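Local coordinates for conserved hypothetical protein (Sulfolobus solfataricus, PDB 2FNA), which binds ADP as an archaeal AAA+ ATPase and probably hydrolyses ATP, its cellular role being unknown, at residues 38-43 / 243-248; 4-9 / 249-254; 19-24 / 204-209. All coordinates share one frame; numbering follows the deposited sequence.

Overall arrangement
All three contacts lie round the nucleotide site of a P-loop ATPase, where the parallel sheet meets helix 243-256 and its neighbours. Contacts 1 and 2 share helix 243-256: its first turns face the phosphate-binding loop in contact 1, its later turns the N-terminal loop 4-9 in contact 2, and Thr247 CG2 lies 3.4 Å from Asp5 O between them. Contact 1 is buried and mixes a backbone hydrogen bond with an arginine lying over an indole face. Contact 2, partly buried, is aromatic and aliphatic. Contact 3, also partly buried, sits about 13 Å from contact 1 (centre to centre), joining helix 19-27 to edge strand 202-206; its Leu206 touches the loop 38-43.

Contact 1: 38-43 / 243-248; sequences LRRTGK and PGWLTY. With ADP (adenosine-5'-diphosphate), chain D.
Arg40 and Gly244 bring their backbones together, CA to CA 4.7 Å, where the loop after strand 32-37 meets the first turn of helix 243-256. Gly244 N donates to Arg40 O at 2.9 Å, with an N-H...O angle of 149°. A side chain on Gly244 would clash with Arg40 CB. Pro243 CD lies against the same carbonyl and Thr41 CA, while its CB reaches ADP N7 at 3.3 Å.

Arg40 CD stands over the Trp245 indole, 3.7 Å from the centroid of the six-membered ring, in a CH-pi contact. The bend at chi3 (-75°) puts NE over the same face nearer the rim, 3.1 Å from CZ2. Guanidinium and indole planes are 29° apart. Glu277 pairs with Arg40 NH1 and Glu349 accepts from Trp245 NE1. An alanine in place of Trp245 would probably leave one face of the guanidinium without its cover and Glu349 without the indole donor.

Arg40 N binds ADP O2B at 2.7 Å, and Lys43 N and NZ both bind O1B, consistent with a P-loop (Walker A) wrapped round the beta-phosphate. Arg40 thus meets the phosphate through its amide and helix 243-256 through its carbonyl and side chain, consistent with coupling between nucleotide and helix.

Contact 2: 4-9 / 249-254; sequences FDTSPK and FGFIYL. With ADP (adenosine-5'-diphosphate), chain D.
Apolar contacts carry the interface between Phe4 and the middle of helix 243-256. Gly250 CA sits over the centre of the Phe4 ring, 3.6 Å from the centroid and 13° off its normal, a CH-pi contact; a side chain on Gly250 would clash with Phe4 CE1. Leu254 CD1 comes to the ring edge, in its plane, 3.6 Å from Phe4 CD2. Phe222, of helix 211-225, meets the Phe4 ring edge-to-face.

Further along the loop, Thr6 CG2 packs on Phe251 CB at 3.9 Å, the two side chains crossing at about a right angle. With CG anti to its backbone N (chi1 -178°), Phe251 has Phe4 O near the edge of its ring. No hydrogen bond joins the two segments.

The polar bonds run instead from the loop to ADP. Ser7 O accepts from the ribose O2' at 2.6 Å. Lys9 NZ donates to O2' and to adenine N3, the latter at 2.9 Å, and also to Asp5 O on a lone pair, which ties the lysine back to its own loop; Leu3 O is a further acceptor for the same NZ. Round the inverse gamma turn centred on Thr6, Phe4 and Thr6 pack on the helix, while Ser7 O and Lys9 NZ contribute to the ribose and adenine part of the ADP pocket.

Contact 3: 19-24 / 204-209; sequences EKEIEK and VELKPF
Glu21 and Val204 meet through aliphatic carbons, their side chains crossing obliquely: Val204 CG1 lies 3.5 Å from Glu21 CB and a little farther from CG. The nearest CA pair, Glu21 and Val204, is 5.9 Å apart, and the axes of helix 19-24 and strand 204-206 run at 146°, closer to antiparallel than to parallel, 8.6 Å apart.

The other valine branch, CG2, turns to Lys24, whose CG, anti to the backbone N (chi1 -180°), rests 3.6 Å from it. Here the two side chains run alongside each other with opposite headings; Lys24 is extended beyond CG, and its NZ bonds to Thr203 O. Leu206 CD2 also touches Glu21 CG at 3.9 Å, again at a slant.

The chain of Glu21 bends at chi2 (78°), and its carboxylate meets a water through a weak bond at OE2. That water also donates to Glu205 O at 3.0 Å and accepts from Lys207 N, a weak link from Glu21 to the strand and the loop after it. Glu21 lays its CB and CG against Val204 and Leu206, and Lys24 its CG and CD against Val204, covering the edge strand of the parallel sheet. No direct hydrogen bond crosses between the segments: the polar end of Lys24 goes to Thr203 O, and that of Glu21 is only weakly held by the water.

Contact 1: 38-43 / 243-248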
loop_
_atom_site.group_PDB
_atom_site.type_symbol
_atom_site.label_atom_id
_atom_site.label_comp_id
_atom_site.label_asym_id
_atom_site.label_seq_id
_atom_site.Cartn_x
_atom_site.Cartn_y
_atom_site.Cartn_z
ATOM N N LEU A 38 -5.808 4.073 -1.803
ATOM C CA LEU A 38 -6.418 2.819 -1.380
ATOM C C LEU A 38 -5.752 1.662 -2.072
ATOM O O LEU A 38 -5.101 1.816 -3.127
ATOM C CB LEU A 38 -7.905 2.807 -1.732
ATOM C CG LEU A 38 -8.760 3.858 -1.023
ATOM C CD1 LEU A 38 -10.142 4.068 -1.760
ATOM C CD2 LEU A 38 -8.993 3.518 0.411
ATOM N N ARG A 39 -5.921 0.480 -1.509
ATOM C CA ARG A 39 -5.525 -0.699 -2.202
ATOM C C ARG A 39 -5.986 -0.680 -3.646
ATOM O O ARG A 39 -7.079 -0.225 -3.969
ATOM C CB ARG A 39 -6.057 -1.949 -1.533
ATOM C CG ARG A 39 -5.225 -2.431 -0.433
ATOM C CD ARG A 39 -5.740 -3.758 0.077
ATOM N NE ARG A 39 -5.739 -3.734 1.518
ATOM C CZ ARG A 39 -4.655 -3.808 2.271
ATOM N NH1 ARG A 39 -3.447 -3.945 1.723
ATOM N NH2 ARG A 39 -4.786 -3.747 3.591
ATOM N N ARG A 40 -5.107 -1.173 -4.505
ATOM C CA ARG A 40 -5.390 -1.397 -5.930
ATOM C C ARG A 40 -5.536 -0.145 -6.750
ATOM O O ARG A 40 -6.149 -0.176 -7.826
ATOM C CB ARG A 40 -6.609 -2.308 -6.087
ATOM C CG ARG A 40 -6.293 -3.711 -5.735
ATOM C CD ARG A 40 -7.562 -4.521 -5.658
ATOM N NE ARG A 40 -8.349 -4.251 -4.454
ATOM C CZ ARG A 40 -8.080 -4.747 -3.254
ATOM N NH1 ARG A 40 -7.030 -5.541 -3.056
ATOM N NH2 ARG A 40 -8.885 -4.479 -2.240
ATOM N N THR A 41 -4.904 0.939 -6.294
ATOM C CA THR A 41 -4.927 2.213 -7.019
ATOM C C THR A 41 -3.660 2.448 -7.874
ATOM O O THR A 41 -3.588 3.418 -8.610
ATOM C CB THR A 41 -5.211 3.432 -6.091
ATOM O OG1 THR A 41 -4.331 3.409 -4.974
ATOM C CG2 THR A 41 -6.677 3.427 -5.586
ATOM N N GLY A 42 -2.687 1.549 -7.787
ATOM C CA GLY A 42 -1.505 1.585 -8.632
ATOM C C GLY A 42 -0.239 2.024 -7.939
ATOM O O GLY A 42 0.739 2.378 -8.618
ATOM N N LYS A 43 -0.229 1.997 -6.601
ATOM C CA LYS A 43 0.920 2.519 -5.849
ATOM C C LYS A 43 2.166 1.699 -6.176
ATOM O O LYS A 43 3.173 2.256 -6.571
ATOM C CB LYS A 43 0.671 2.551 -4.336
ATOM C CG LYS A 43 -0.481 3.435 -3.866
ATOM C CD LYS A 43 -0.625 3.406 -2.355
ATOM C CE LYS A 43 -0.989 2.014 -1.794
ATOM N NZ LYS A 43 -2.292 1.530 -2.291
ATOM N N PRO A 243 -8.708 1.064 -9.958
ATOM C CA PRO A 243 -8.014 0.557 -11.147
ATOM C C PRO A 243 -7.808 -0.950 -11.203
ATOM O O PRO A 243 -7.935 -1.545 -12.283
ATOM C CB PRO A 243 -6.663 1.297 -11.117
ATOM C CG PRO A 243 -6.968 2.580 -10.442
ATOM C CD PRO A 243 -7.986 2.189 -9.346
ATOM N N GLY A 244 -7.449 -1.541 -10.071
ATOM C CA GLY A 244 -7.202 -2.973 -9.979
ATOM C C GLY A 244 -8.392 -3.809 -10.391
ATOM O O GLY A 244 -8.228 -4.857 -11.035
ATOM N N TRP A 245 -9.608 -3.375 -10.037
ATOM C CA TRP A 245 -10.784 -4.162 -10.399
ATOM C C TRP A 245 -11.114 -3.993 -11.898
ATOM O O TRP A 245 -11.542 -4.943 -12.575
ATOM C CB TRP A 245 -12.007 -3.756 -9.602
ATOM C CG TRP A 245 -11.937 -3.862 -8.116
ATOM C CD1 TRP A 245 -12.453 -2.977 -7.266
ATOM C CD2 TRP A 245 -11.383 -4.926 -7.310
ATOM N NE1 TRP A 245 -12.265 -3.382 -5.985
ATOM C CE2 TRP A 245 -11.610 -4.578 -5.976
ATOM C CE3 TRP A 245 -10.730 -6.132 -7.585
ATOM C CZ2 TRP A 245 -11.208 -5.373 -4.909
ATOM C CZ3 TRP A 245 -10.322 -6.927 -6.516
ATOM C CH2 TRP A 245 -10.564 -6.549 -5.203
ATOM N N LEU A 246 -10.924 -2.785 -12.410
ATOM C CA LEU A 246 -11.161 -2.505 -13.829
ATOM C C LEU A 246 -10.177 -3.273 -14.713
ATOM O O LEU A 246 -10.530 -3.740 -15.806
ATOM C CB LEU A 246 -11.019 -0.996 -14.084
ATOM C CG LEU A 246 -12.208 -0.184 -13.533
ATOM C CD1 LEU A 246 -11.933 1.257 -13.652
ATOM C CD2 LEU A 246 -13.501 -0.517 -14.262
ATOM N N THR A 247 -8.938 -3.376 -14.232
ATOM C CA THR A 247 -7.885 -4.162 -14.882
ATOM C C THR A 247 -8.242 -5.648 -14.996
ATOM O O THR A 247 -8.070 -6.228 -16.053
ATOM C CB THR A 247 -6.556 -4.031 -14.097
ATOM O OG1 THR A 247 -6.179 -2.660 -14.009
ATOM C CG2 THR A 247 -5.374 -4.804 -14.750
ATOM N N TYR A 248 -8.662 -6.256 -13.886
ATOM C CA TYR A 248 -9.093 -7.641 -13.860
ATOM C C TYR A 248 -10.266 -7.858 -14.828
ATOM O O TYR A 248 -10.202 -8.723 -15.638
ATOM C CB TYR A 248 -9.531 -8.018 -12.444
ATOM C CG TYR A 248 -9.739 -9.500 -12.228
ATOM C CD1 TYR A 248 -8.666 -10.320 -11.895
ATOM C CD2 TYR A 248 -11.002 -10.080 -12.334
ATOM C CE1 TYR A 248 -8.845 -11.696 -11.686
ATOM C CE2 TYR A 248 -11.176 -11.448 -12.130
ATOM C CZ TYR A 248 -10.097 -12.250 -11.805
ATOM O OH TYR A 248 -10.247 -13.652 -11.604
HETATM P PB ADP D . -1.571 -0.899 -5.137
HETATM O O1B ADP D . -1.995 0.529 -5.008
HETATM O O2B ADP D . -2.519 -1.840 -4.400
HETATM O O3B ADP D . -0.124 -1.194 -4.926
HETATM P PA ADP D . -1.047 -2.057 -7.803
HETATM O O1A ADP D . 0.127 -1.334 -8.382
HETATM O O2A ADP D . -0.666 -3.351 -7.215
HETATM O O3A ADP D . -1.933 -1.216 -6.729
HETATM O "O5'" ADP D . -2.140 -2.123 -8.954
HETATM C "C5'" ADP D . -3.337 -2.912 -8.839
HETATM C "C4'" ADP D . -3.687 -3.522 -10.194
HETATM O "O4'" ADP D . -4.213 -2.554 -11.083
HETATM C "C3'" ADP D . -2.528 -4.124 -10.927
HETATM O "O3'" ADP D . -3.056 -5.172 -11.768
HETATM C "C2'" ADP D . -2.036 -3.011 -11.825
HETATM O "O2'" ADP D . -1.382 -3.492 -12.990
HETATM C "C1'" ADP D . -3.342 -2.357 -12.181
HETATM N N9 ADP D . -3.291 -0.915 -12.393
HETATM C C8 ADP D . -3.503 0.029 -11.451
HETATM N N7 ADP D . -3.454 1.245 -11.995
HETATM C C5 ADP D . -3.181 1.087 -13.312
HETATM C C6 ADP D . -2.995 1.961 -14.490
HETATM N N6 ADP D . -3.060 3.303 -14.361
HETATM N N1 ADP D . -2.762 1.384 -15.703
HETATM C C2 ADP D . -2.705 0.048 -15.860
HETATM N N3 ADP D . -2.872 -0.808 -14.837
HETATM C C4 ADP D . -3.111 -0.345 -13.579
#

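Contact 2: 4-9 / 249-254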
loop_
_atom_site.group_PDB
_atom_site.type_symbol
_atom_site.label_atom_id
_atom_site.label_comp_id
_atom_site.label_asym_id
_atom_site.label_seq_id
_atom_site.Cartn_x
_atom_site.Cartn_y
_atom_site.Cartn_z
ATOM N N PHE A 4 -4.043 -4.577 -19.380
ATOM C CA PHE A 4 -4.823 -5.359 -18.428
ATOM C C PHE A 4 -4.066 -6.498 -17.729
ATOM O O PHE A 4 -4.697 -7.340 -17.112
ATOM C CB PHE A 4 -6.058 -5.920 -19.121
ATOM C CG PHE A 4 -6.990 -4.872 -19.669
ATOM C CD1 PHE A 4 -7.195 -3.667 -19.026
ATOM C CD2 PHE A 4 -7.689 -5.118 -20.834
ATOM C CE1 PHE A 4 -8.067 -2.744 -19.548
ATOM C CE2 PHE A 4 -8.552 -4.204 -21.333
ATOM C CZ PHE A 4 -8.744 -3.016 -20.684
ATOM N N ASP A 5 -2.731 -6.543 -17.798
ATOM C CA ASP A 5 -1.995 -7.522 -16.992
ATOM C C ASP A 5 -2.377 -7.397 -15.488
ATOM O O ASP A 5 -2.376 -6.303 -14.899
ATOM C CB ASP A 5 -0.472 -7.354 -17.137
ATOM C CG ASP A 5 0.041 -7.736 -18.506
ATOM O OD1 ASP A 5 -0.634 -8.494 -19.246
ATOM O OD2 ASP A 5 1.155 -7.295 -18.837
ATOM N N THR A 6 -2.756 -8.518 -14.904
ATOM C CA THR A 6 -3.153 -8.588 -13.518
ATOM C C THR A 6 -1.916 -8.910 -12.660
ATOM O O THR A 6 -1.718 -10.076 -12.207
ATOM C CB THR A 6 -4.224 -9.708 -13.287
ATOM O OG1 THR A 6 -3.657 -10.966 -13.649
ATOM C CG2 THR A 6 -5.500 -9.416 -14.103
ATOM N N SER A 7 -1.072 -7.904 -12.543
ATOM C CA SER A 7 0.052 -7.821 -11.611
ATOM C C SER A 7 0.485 -6.333 -11.670
ATOM O O SER A 7 0.077 -5.591 -12.595
ATOM C CB SER A 7 1.195 -8.807 -11.937
ATOM O OG SER A 7 1.770 -8.585 -13.220
ATOM N N PRO A 8 1.223 -5.853 -10.656
ATOM C CA PRO A 8 1.689 -4.483 -10.766
ATOM C C PRO A 8 2.532 -4.229 -12.027
ATOM O O PRO A 8 3.385 -5.029 -12.380
ATOM C CB PRO A 8 2.501 -4.311 -9.471
ATOM C CG PRO A 8 1.785 -5.220 -8.505
ATOM C CD PRO A 8 1.623 -6.445 -9.361
ATOM N N LYS A 9 2.278 -3.108 -12.701
ATOM C CA LYS A 9 2.969 -2.798 -13.945
ATOM C C LYS A 9 4.358 -2.342 -13.582
ATOM O O LYS A 9 4.552 -1.774 -12.509
ATOM C CB LYS A 9 2.250 -1.696 -14.736
ATOM C CG LYS A 9 0.782 -2.015 -15.103
ATOM C CD LYS A 9 0.616 -3.340 -15.856
ATOM C CE LYS A 9 -0.722 -3.364 -16.629
ATOM N NZ LYS A 9 -1.985 -3.433 -15.764
ATOM N N PHE A 249 -11.304 -7.016 -14.752
ATOM C CA PHE A 249 -12.411 -7.049 -15.701
ATOM C C PHE A 249 -11.919 -7.032 -17.132
ATOM O O PHE A 249 -12.365 -7.800 -17.949
ATOM C CB PHE A 249 -13.366 -5.857 -15.534
ATOM C CG PHE A 249 -14.324 -5.725 -16.689
ATOM C CD1 PHE A 249 -15.463 -6.528 -16.755
ATOM C CD2 PHE A 249 -14.065 -4.857 -17.735
ATOM C CE1 PHE A 249 -16.311 -6.462 -17.819
ATOM C CE2 PHE A 249 -14.930 -4.788 -18.806
ATOM C CZ PHE A 249 -16.052 -5.607 -18.849
ATOM N N GLY A 250 -11.011 -6.107 -17.447
ATOM C CA GLY A 250 -10.515 -5.985 -18.802
ATOM C C GLY A 250 -9.827 -7.261 -19.217
ATOM O O GLY A 250 -10.013 -7.735 -20.318
ATOM N N PHE A 251 -9.066 -7.850 -18.305
ATOM C CA PHE A 251 -8.371 -9.079 -18.605
ATOM C C PHE A 251 -9.384 -10.202 -18.890
ATOM O O PHE A 251 -9.274 -10.895 -19.905
ATOM C CB PHE A 251 -7.413 -9.482 -17.470
ATOM C CG PHE A 251 -6.636 -10.744 -17.780
ATOM C CD1 PHE A 251 -7.237 -11.980 -17.676
ATOM C CD2 PHE A 251 -5.329 -10.679 -18.222
ATOM C CE1 PHE A 251 -6.561 -13.161 -18.028
ATOM C CE2 PHE A 251 -4.643 -11.836 -18.560
ATOM C CZ PHE A 251 -5.262 -13.085 -18.448
ATOM N N ILE A 252 -10.356 -10.373 -17.995
ATOM C CA ILE A 252 -11.342 -11.428 -18.143
ATOM C C ILE A 252 -12.170 -11.241 -19.394
ATOM O O ILE A 252 -12.435 -12.206 -20.118
ATOM C CB ILE A 252 -12.294 -11.552 -16.915
ATOM C CG1 ILE A 252 -11.512 -11.878 -15.640
ATOM C CG2 ILE A 252 -13.323 -12.632 -17.156
ATOM C CD1 ILE A 252 -10.699 -13.130 -15.721
ATOM N N TYR A 253 -12.613 -10.010 -19.660
ATOM C CA TYR A 253 -13.409 -9.788 -20.872
ATOM C C TYR A 253 -12.618 -10.112 -22.136
ATOM O O TYR A 253 -13.149 -10.637 -23.082
ATOM C CB TYR A 253 -13.930 -8.345 -20.963
ATOM C CG TYR A 253 -14.835 -8.198 -22.164
ATOM C CD1 TYR A 253 -16.172 -8.530 -22.088
ATOM C CD2 TYR A 253 -14.333 -7.764 -23.400
ATOM C CE1 TYR A 253 -17.001 -8.451 -23.206
ATOM C CE2 TYR A 253 -15.155 -7.655 -24.500
ATOM C CZ TYR A 253 -16.488 -7.996 -24.394
ATOM O OH TYR A 253 -17.318 -7.910 -25.491
ATOM N N LEU A 254 -11.339 -9.779 -22.163
ATOM C CA LEU A 254 -10.512 -10.132 -23.311
ATOM C C LEU A 254 -10.397 -11.632 -23.453
ATOM O O LEU A 254 -10.346 -12.185 -24.546
ATOM C CB LEU A 254 -9.125 -9.497 -23.172
ATOM C CG LEU A 254 -9.000 -7.991 -23.435
ATOM C CD1 LEU A 254 -7.543 -7.606 -23.427
ATOM C CD2 LEU A 254 -9.628 -7.583 -24.745
HETATM P PB ADP D . -1.571 -0.899 -5.137
HETATM O O1B ADP D . -1.995 0.529 -5.008
HETATM O O2B ADP D . -2.519 -1.840 -4.400
HETATM O O3B ADP D . -0.124 -1.194 -4.926
HETATM P PA ADP D . -1.047 -2.057 -7.803
HETATM O O1A ADP D . 0.127 -1.334 -8.382
HETATM O O2A ADP D . -0.666 -3.351 -7.215
HETATM O O3A ADP D . -1.933 -1.216 -6.729
HETATM O "O5'" ADP D . -2.140 -2.123 -8.954
HETATM C "C5'" ADP D . -3.337 -2.912 -8.839
HETATM C "C4'" ADP D . -3.687 -3.522 -10.194
HETATM O "O4'" ADP D . -4.213 -2.554 -11.083
HETATM C "C3'" ADP D . -2.528 -4.124 -10.927
HETATM O "O3'" ADP D . -3.056 -5.172 -11.768
HETATM C "C2'" ADP D . -2.036 -3.011 -11.825
HETATM O "O2'" ADP D . -1.382 -3.492 -12.990
HETATM C "C1'" ADP D . -3.342 -2.357 -12.181
HETATM N N9 ADP D . -3.291 -0.915 -12.393
HETATM C C8 ADP D . -3.503 0.029 -11.451
HETATM N N7 ADP D . -3.454 1.245 -11.995
HETATM C C5 ADP D . -3.181 1.087 -13.312
HETATM C C6 ADP D . -2.995 1.961 -14.490
HETATM N N6 ADP D . -3.060 3.303 -14.361
HETATM N N1 ADP D . -2.762 1.384 -15.703
HETATM C C2 ADP D . -2.705 0.048 -15.860
HETATM N N3 ADP D . -2.872 -0.808 -14.837
HETATM C C4 ADP D . -3.111 -0.345 -13.579
#

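Contact 3: 19-24 / 204-209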
loop_
_atom_site.group_PDB
_atom_site.type_symbol
_atom_site.label_atom_id
_atom_site.label_comp_id
_atom_site.label_asym_id
_atom_site.label_seq_id
_atom_site.Cartn_x
_atom_site.Cartn_y
_atom_site.Cartn_z
ATOM N N GLU A 19 0.556 10.502 -15.175
ATOM C CA GLU A 19 1.846 11.090 -15.521
ATOM C C GLU A 19 2.360 12.105 -14.504
ATOM O O GLU A 19 3.544 12.129 -14.219
ATOM C CB GLU A 19 1.814 11.704 -16.931
ATOM C CG GLU A 19 1.501 10.650 -17.993
ATOM C CD GLU A 19 2.197 10.871 -19.333
ATOM O OE1 GLU A 19 2.355 12.041 -19.768
ATOM O OE2 GLU A 19 2.568 9.847 -19.957
ATOM N N LYS A 20 1.479 12.946 -13.959
ATOM C CA LYS A 20 1.878 13.929 -12.954
ATOM C C LYS A 20 2.376 13.220 -11.697
ATOM O O LYS A 20 3.343 13.650 -11.078
ATOM C CB LYS A 20 0.697 14.840 -12.555
ATOM C CG LYS A 20 0.171 15.710 -13.677
ATOM N N GLU A 21 1.695 12.133 -11.320
ATOM C CA GLU A 21 2.055 11.395 -10.122
ATOM C C GLU A 21 3.415 10.726 -10.264
ATOM O O GLU A 21 4.216 10.780 -9.348
ATOM C CB GLU A 21 0.984 10.377 -9.755
ATOM C CG GLU A 21 -0.321 11.001 -9.275
ATOM C CD GLU A 21 -1.202 11.533 -10.405
ATOM O OE1 GLU A 21 -0.892 11.295 -11.588
ATOM O OE2 GLU A 21 -2.204 12.215 -10.102
ATOM N N ILE A 22 3.672 10.097 -11.403
ATOM C CA ILE A 22 4.938 9.394 -11.633
ATOM C C ILE A 22 6.069 10.405 -11.672
ATOM O O ILE A 22 7.148 10.147 -11.163
ATOM C CB ILE A 22 4.933 8.600 -12.963
ATOM C CG1 ILE A 22 3.909 7.470 -12.916
ATOM C CG2 ILE A 22 6.336 8.049 -13.303
ATOM C CD1 ILE A 22 3.478 6.974 -14.335
ATOM N N GLU A 23 5.838 11.552 -12.288
ATOM C CA GLU A 23 6.895 12.535 -12.423
ATOM C C GLU A 23 7.258 13.107 -11.051
ATOM O O GLU A 23 8.417 13.324 -10.754
ATOM C CB GLU A 23 6.461 13.645 -13.381
ATOM C CG GLU A 23 7.581 14.676 -13.743
ATOM N N LYS A 24 6.251 13.366 -10.225
ATOM C CA LYS A 24 6.479 13.822 -8.850
ATOM C C LYS A 24 7.242 12.799 -7.995
ATOM O O LYS A 24 8.186 13.146 -7.279
ATOM C CB LYS A 24 5.145 14.157 -8.170
ATOM C CG LYS A 24 5.306 14.653 -6.712
ATOM C CD LYS A 24 4.084 15.397 -6.207
ATOM C CE LYS A 24 4.357 16.003 -4.833
ATOM N NZ LYS A 24 3.114 16.550 -4.223
ATOM N N VAL A 204 2.522 11.845 -3.021
ATOM C CA VAL A 204 1.764 11.514 -4.228
ATOM C C VAL A 204 0.588 10.616 -3.810
ATOM O O VAL A 204 0.778 9.653 -3.064
ATOM C CB VAL A 204 2.670 10.728 -5.177
ATOM C CG1 VAL A 204 1.958 10.389 -6.440
ATOM C CG2 VAL A 204 3.950 11.522 -5.480
ATOM N N GLU A 205 -0.630 10.953 -4.211
ATOM C CA GLU A 205 -1.800 10.138 -3.885
ATOM C C GLU A 205 -2.462 9.614 -5.174
ATOM O O GLU A 205 -2.725 10.376 -6.084
ATOM C CB GLU A 205 -2.823 10.932 -3.093
ATOM C CG GLU A 205 -4.019 10.071 -2.675
ATOM C CD GLU A 205 -5.089 10.811 -1.874
ATOM O OE1 GLU A 205 -4.997 12.052 -1.728
ATOM O OE2 GLU A 205 -6.024 10.119 -1.389
ATOM N N LEU A 206 -2.782 8.324 -5.210
ATOM C CA LEU A 206 -3.542 7.754 -6.315
ATOM C C LEU A 206 -5.002 7.548 -5.939
ATOM O O LEU A 206 -5.325 6.772 -5.027
ATOM C CB LEU A 206 -2.928 6.452 -6.746
ATOM C CG LEU A 206 -1.490 6.548 -7.266
ATOM C CD1 LEU A 206 -0.949 5.196 -7.493
ATOM C CD2 LEU A 206 -1.474 7.339 -8.528
ATOM N N LYS A 207 -5.872 8.269 -6.626
ATOM C CA LYS A 207 -7.298 8.190 -6.340
ATOM C C LYS A 207 -7.881 7.178 -7.304
ATOM O O LYS A 207 -7.288 6.908 -8.339
ATOM C CB LYS A 207 -7.960 9.596 -6.431
ATOM C CG LYS A 207 -7.604 10.467 -5.192
ATOM C CD LYS A 207 -8.242 11.804 -5.219
ATOM C CE LYS A 207 -7.712 12.704 -4.087
ATOM N NZ LYS A 207 -7.913 12.104 -2.702
ATOM N N PRO A 208 -9.019 6.574 -6.945
ATOM C CA PRO A 208 -9.782 5.803 -7.901
ATOM C C PRO A 208 -10.002 6.606 -9.164
ATOM O O PRO A 208 -10.089 7.853 -9.108
ATOM C CB PRO A 208 -11.135 5.638 -7.200
ATOM C CG PRO A 208 -10.795 5.646 -5.774
ATOM C CD PRO A 208 -9.687 6.638 -5.641
ATOM N N PHE A 209 -10.156 5.926 -10.286
ATOM C CA PHE A 209 -10.617 6.609 -11.489
ATOM C C PHE A 209 -12.001 7.233 -11.318
ATOM O O PHE A 209 -12.915 6.627 -10.730
ATOM C CB PHE A 209 -10.640 5.649 -12.677
ATOM C CG PHE A 209 -9.279 5.098 -13.075
ATOM C CD1 PHE A 209 -8.150 5.878 -13.044
ATOM C CD2 PHE A 209 -9.163 3.810 -13.557
ATOM C CE1 PHE A 209 -6.908 5.351 -13.428
ATOM C CE2 PHE A 209 -7.928 3.290 -13.969
ATOM C CZ PHE A 209 -6.809 4.073 -13.919
HETATM O O HOH W 1 -4.715 10.587 -8.293
#